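Local coordinates for protein 6-phosphogluconate dehydratase (Shewanella oneidensis, PDB 2GP4) that probably catalyses the dehydration of 6-phosphogluconate in the Entner-Doudoroff pathway, and is seen here in a form without its iron-sulfur cluster, at residues M142-L146 / N502-E506; S320-M325 / R531-A535. One frame throughout, in Å; residues are numbered along the deposited sequence.

Contact 1. Residues M142-L146 / N502-E506; sequences MELSL and NGMPE
E143 and P505 lie side by side and point the same way, CG of E143 3.7 Å from CG of P505. With CG anti to its carbonyl carbon (chi1 -72°), E143 runs extended across N502 at about a right angle, its CD 4.0 Å from N502 CB and its carboxylate turned 37° from the amide. A water joins E143 OE2 to N502 ND2, while E143 OE1 forms a salt bridge with R601 and N502 ND2 also bonds to Q497. M142, a selenomethionine like M504, bends at chi2 and chi3: its CG meets P505 CB at 3.7 Å, and M142 CE crosses E506 at about a right angle, 3.5 Å from E506 CG. The loop after helix 499-502 packs on the turn that leads into helix 145-160, joining the C-terminal and N-terminal family regions. Trimming E143 to an alanine is likely to leave R601 without its carboxylate and P505 CG without the methylene that lies against it. Farther along, L146 CG meets M504 CE at 3.7 Å. Two waters bridge the backbones: one binds M142 O, L146 N and G503 O, another E143 O and G503 O. A side chain on G503 (positive phi) would collide with E143 O.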
loop_
_atom_site.group_PDB
_atom_site.type_symbol
_atom_site.label_atom_id
_atom_site.label_comp_id
_atom_site.label_asym_id
_atom_site.label_seq_id
_atom_site.Cartn_x
_atom_site.Cartn_y
_atom_site.Cartn_z
HETATM N N MSE A 142 13.908 -11.515 -3.862
HETATM C CA MSE A 142 13.253 -10.231 -3.620
HETATM C C MSE A 142 12.939 -9.513 -4.948
HETATM O O MSE A 142 12.038 -8.677 -5.013
HETATM C CB MSE A 142 14.113 -9.381 -2.666
HETATM C CG MSE A 142 13.584 -7.986 -2.343
HETATM SE SE MSE A 142 11.764 -7.953 -1.616
HETATM C CE MSE A 142 11.038 -6.538 -2.742
ATOM N N GLU A 143 13.659 -9.879 -6.008
ATOM C CA GLU A 143 13.420 -9.329 -7.351
ATOM C C GLU A 143 12.164 -9.902 -8.035
ATOM O O GLU A 143 11.814 -9.479 -9.135
ATOM C CB GLU A 143 14.663 -9.496 -8.241
ATOM C CG GLU A 143 15.823 -8.562 -7.870
ATOM C CD GLU A 143 17.132 -8.867 -8.603
ATOM O OE1 GLU A 143 17.109 -9.511 -9.678
ATOM O OE2 GLU A 143 18.199 -8.445 -8.101
ATOM N N LEU A 144 11.492 -10.846 -7.375
ATOM C CA LEU A 144 10.230 -11.421 -7.864
ATOM C C LEU A 144 9.002 -10.973 -7.061
ATOM O O LEU A 144 7.864 -11.309 -7.413
ATOM C CB LEU A 144 10.293 -12.955 -7.852
ATOM C CG LEU A 144 11.310 -13.710 -8.712
ATOM C CD1 LEU A 144 11.060 -15.211 -8.608
ATOM C CD2 LEU A 144 11.269 -13.252 -10.168
ATOM N N SER A 145 9.240 -10.225 -5.986
ATOM C CA SER A 145 8.204 -9.822 -5.045
ATOM C C SER A 145 7.072 -8.996 -5.669
ATOM O O SER A 145 5.894 -9.276 -5.447
ATOM C CB SER A 145 8.836 -9.070 -3.876
ATOM O OG SER A 145 7.860 -8.369 -3.130
ATOM N N LEU A 146 7.434 -7.978 -6.437
ATOM C CA LEU A 146 6.446 -7.174 -7.133
ATOM C C LEU A 146 5.773 -8.022 -8.216
ATOM O O LEU A 146 4.548 -8.000 -8.365
ATOM C CB LEU A 146 7.110 -5.953 -7.767
ATOM C CG LEU A 146 6.296 -4.708 -8.144
ATOM C CD1 LEU A 146 6.761 -4.233 -9.510
ATOM C CD2 LEU A 146 4.775 -4.903 -8.136
ATOM N N ASN A 502 15.143 -4.680 -12.716
ATOM C CA ASN A 502 15.350 -5.867 -11.892
ATOM C C ASN A 502 14.124 -6.258 -11.041
ATOM O O ASN A 502 14.261 -6.900 -10.004
ATOM C CB ASN A 502 16.596 -5.685 -11.009
ATOM C CG ASN A 502 16.510 -4.458 -10.097
ATOM O OD1 ASN A 502 15.525 -3.710 -10.115
ATOM N ND2 ASN A 502 17.545 -4.259 -9.281
ATOM N N GLY A 503 12.932 -5.857 -11.471
ATOM C CA GLY A 503 11.708 -6.201 -10.753
ATOM C C GLY A 503 11.475 -5.389 -9.497
ATOM O O GLY A 503 10.640 -5.753 -8.670
HETATM N N MSE A 504 12.221 -4.291 -9.367
HETATM C CA MSE A 504 12.124 -3.349 -8.246
HETATM C C MSE A 504 12.217 -4.003 -6.853
HETATM O O MSE A 504 11.242 -4.013 -6.106
HETATM C CB MSE A 504 10.851 -2.493 -8.386
HETATM C CG MSE A 504 10.896 -1.128 -7.709
HETATM SE SE MSE A 504 9.128 -0.275 -7.701
HETATM C CE MSE A 504 8.138 -1.766 -6.933
ATOM N N PRO A 505 13.391 -4.556 -6.497
ATOM C CA PRO A 505 13.502 -5.109 -5.150
ATOM C C PRO A 505 13.611 -4.006 -4.092
ATOM O O PRO A 505 14.165 -2.942 -4.367
ATOM C CB PRO A 505 14.808 -5.907 -5.213
ATOM C CG PRO A 505 15.628 -5.202 -6.240
ATOM C CD PRO A 505 14.647 -4.704 -7.260
ATOM N N GLU A 506 13.073 -4.258 -2.903
ATOM C CA GLU A 506 13.249 -3.367 -1.755
ATOM C C GLU A 506 14.723 -3.307 -1.415
ATOM O O GLU A 506 15.368 -4.340 -1.246
ATOM C CB GLU A 506 12.469 -3.876 -0.538
ATOM C CG GLU A 506 10.956 -3.686 -0.633
ATOM C CD GLU A 506 10.227 -4.220 0.579
ATOM O OE1 GLU A 506 10.905 -4.653 1.541
ATOM O OE2 GLU A 506 8.976 -4.214 0.571
HETATM O O HOH W 1 10.157 -6.862 -6.074
HETATM O O HOH W 2 9.446 -8.148 -8.905
HETATM O O HOH W 3 19.869 -6.209 -9.721
#

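Contact 2. Residues S320-M325 / R531-A535; sequences STNLTM and RMSGA
N322 and R531 meet at the tight, buried end, where R531 NH1 donates to N322 OD1 at 2.9 Å. OD1 lies near the guanidinium plane, but the nitrogen sits above the amide carbonyl, 78° out of its plane, and not on a lone pair. The side chains cross at about a right angle. R531 sends CG between its backbone N and carbonyl carbon (chi1 57°) and then runs extended to NE, which carries NH1 to the amide; CE of selenomethionine M325 rests 3.9 Å from R531 NH1. G534 packs against S320: a side chain on it would strike S320 OG, and its backbone angles also call for glycine. G534 O takes T321 N on an in-plane lone pair at 3.1 Å, and S320 CA adds a CA-H...O contact of 3.5 Å to the same oxygen. The other side is looser. S533 turns its CB away, A535 is exposed, and a water lies 2.9 Å from T321 OG1. The loop between strands 524-528 and 541-546 sits on the capped N-terminal turn of helix 322-333, where S320 OG accepts from N322 N at 3.1 Å in an ST turn.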
loop_
_atom_site.group_PDB
_atom_site.type_symbol
_atom_site.label_atom_id
_atom_site.label_comp_id
_atom_site.label_asym_id
_atom_site.label_seq_id
_atom_site.Cartn_x
_atom_site.Cartn_y
_atom_site.Cartn_z
ATOM N N SER A 320 3.079 1.796 4.405
ATOM C CA SER A 320 4.166 1.614 3.458
ATOM C C SER A 320 3.946 2.366 2.149
ATOM O O SER A 320 2.825 2.429 1.643
ATOM C CB SER A 320 4.351 0.121 3.176
ATOM O OG SER A 320 5.422 -0.087 2.277
ATOM N N THR A 321 5.028 2.925 1.601
ATOM C CA THR A 321 4.977 3.588 0.300
ATOM C C THR A 321 4.824 2.578 -0.822
ATOM O O THR A 321 4.560 2.952 -1.961
ATOM C CB THR A 321 6.211 4.458 0.023
ATOM O OG1 THR A 321 7.404 3.691 0.232
ATOM C CG2 THR A 321 6.219 5.669 0.922
ATOM N N ASN A 322 4.982 1.298 -0.496
ATOM C CA ASN A 322 4.679 0.222 -1.440
ATOM C C ASN A 322 3.195 0.175 -1.785
ATOM O O ASN A 322 2.823 -0.105 -2.926
ATOM C CB ASN A 322 5.145 -1.134 -0.900
ATOM C CG ASN A 322 6.663 -1.262 -0.859
ATOM O OD1 ASN A 322 7.384 -0.593 -1.610
ATOM N ND2 ASN A 322 7.156 -2.137 0.011
ATOM N N LEU A 323 2.352 0.473 -0.799
ATOM C CA LEU A 323 0.903 0.422 -0.994
ATOM C C LEU A 323 0.385 1.484 -1.945
ATOM O O LEU A 323 -0.733 1.371 -2.438
ATOM C CB LEU A 323 0.154 0.502 0.333
ATOM C CG LEU A 323 -0.474 -0.803 0.822
ATOM C CD1 LEU A 323 0.449 -1.510 1.789
ATOM C CD2 LEU A 323 -1.806 -0.495 1.491
ATOM N N THR A 324 1.189 2.509 -2.208
ATOM C CA THR A 324 0.806 3.530 -3.174
ATOM C C THR A 324 0.686 2.907 -4.566
ATOM O O THR A 324 -0.241 3.218 -5.305
ATOM C CB THR A 324 1.792 4.736 -3.195
ATOM O OG1 THR A 324 3.090 4.299 -3.606
ATOM C CG2 THR A 324 1.890 5.397 -1.817
HETATM N N MSE A 325 1.615 2.016 -4.908
HETATM C CA MSE A 325 1.584 1.317 -6.194
HETATM C C MSE A 325 0.401 0.352 -6.309
HETATM O O MSE A 325 -0.256 0.282 -7.352
HETATM C CB MSE A 325 2.893 0.559 -6.429
HETATM C CG MSE A 325 4.052 1.406 -6.913
HETATM SE SE MSE A 325 5.678 0.320 -7.064
HETATM C CE MSE A 325 5.906 -0.071 -5.157
ATOM N N ARG A 531 13.075 1.495 -4.794
ATOM C CA ARG A 531 12.397 1.689 -3.519
ATOM C C ARG A 531 13.225 1.081 -2.392
ATOM O O ARG A 531 14.101 0.256 -2.640
ATOM C CB ARG A 531 11.011 1.026 -3.559
ATOM C CG ARG A 531 11.041 -0.472 -3.891
ATOM C CD ARG A 531 9.701 -1.131 -3.684
ATOM N NE ARG A 531 9.717 -2.547 -4.066
ATOM C CZ ARG A 531 8.725 -3.411 -3.833
ATOM N NH1 ARG A 531 7.617 -3.017 -3.213
ATOM N NH2 ARG A 531 8.837 -4.675 -4.222
HETATM N N MSE A 532 12.943 1.486 -1.160
HETATM C CA MSE A 532 13.537 0.851 0.014
HETATM C C MSE A 532 12.521 -0.090 0.662
HETATM O O MSE A 532 11.602 -0.565 -0.005
HETATM C CB MSE A 532 14.027 1.903 1.009
HETATM C CG MSE A 532 15.438 2.372 0.749
HETATM SE SE MSE A 532 15.548 3.596 -0.754
HETATM C CE MSE A 532 16.016 5.205 0.245
ATOM N N SER A 533 12.686 -0.350 1.956
ATOM C CA SER A 533 11.747 -1.172 2.735
ATOM C C SER A 533 10.283 -0.716 2.651
ATOM O O SER A 533 9.371 -1.477 2.977
ATOM C CB SER A 533 12.175 -1.196 4.203
ATOM O OG SER A 533 12.254 0.120 4.732
ATOM N N GLY A 534 10.064 0.525 2.224
ATOM C CA GLY A 534 8.728 1.115 2.250
ATOM C C GLY A 534 8.467 1.965 3.485
ATOM O O GLY A 534 7.460 2.677 3.552
ATOM N N ALA A 535 9.378 1.891 4.454
ATOM C CA ALA A 535 9.279 2.655 5.697
ATOM C C ALA A 535 9.768 4.106 5.523
ATOM O O ALA A 535 10.250 4.480 4.449
ATOM C CB ALA A 535 10.064 1.948 6.815
HETATM O O HOH W 4 9.593 4.454 1.993
#

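How the contacts relate
The centres of contacts 1 and 2 lie about 12 Å apart, and their segments alternate along the chain: 142-146, 320-325, 502-506, 531-535. Both bring the start of a helix from the N-terminal family region, 145-160 or 322-333, against a loop of the C-terminal region. The loops follow helix 499-502 and strand 524-528; that strand neighbours strand 490-494 in the mixed sheet. R531 ties the contacts together: its NE donates to M504 O, and its side chain also touches M142, S145 and L146. A weak hydrogen bond runs from N322 ND2 to E506 OE2. The two contacts thus form one largely buried seam that joins the N-terminal and C-terminal family regions.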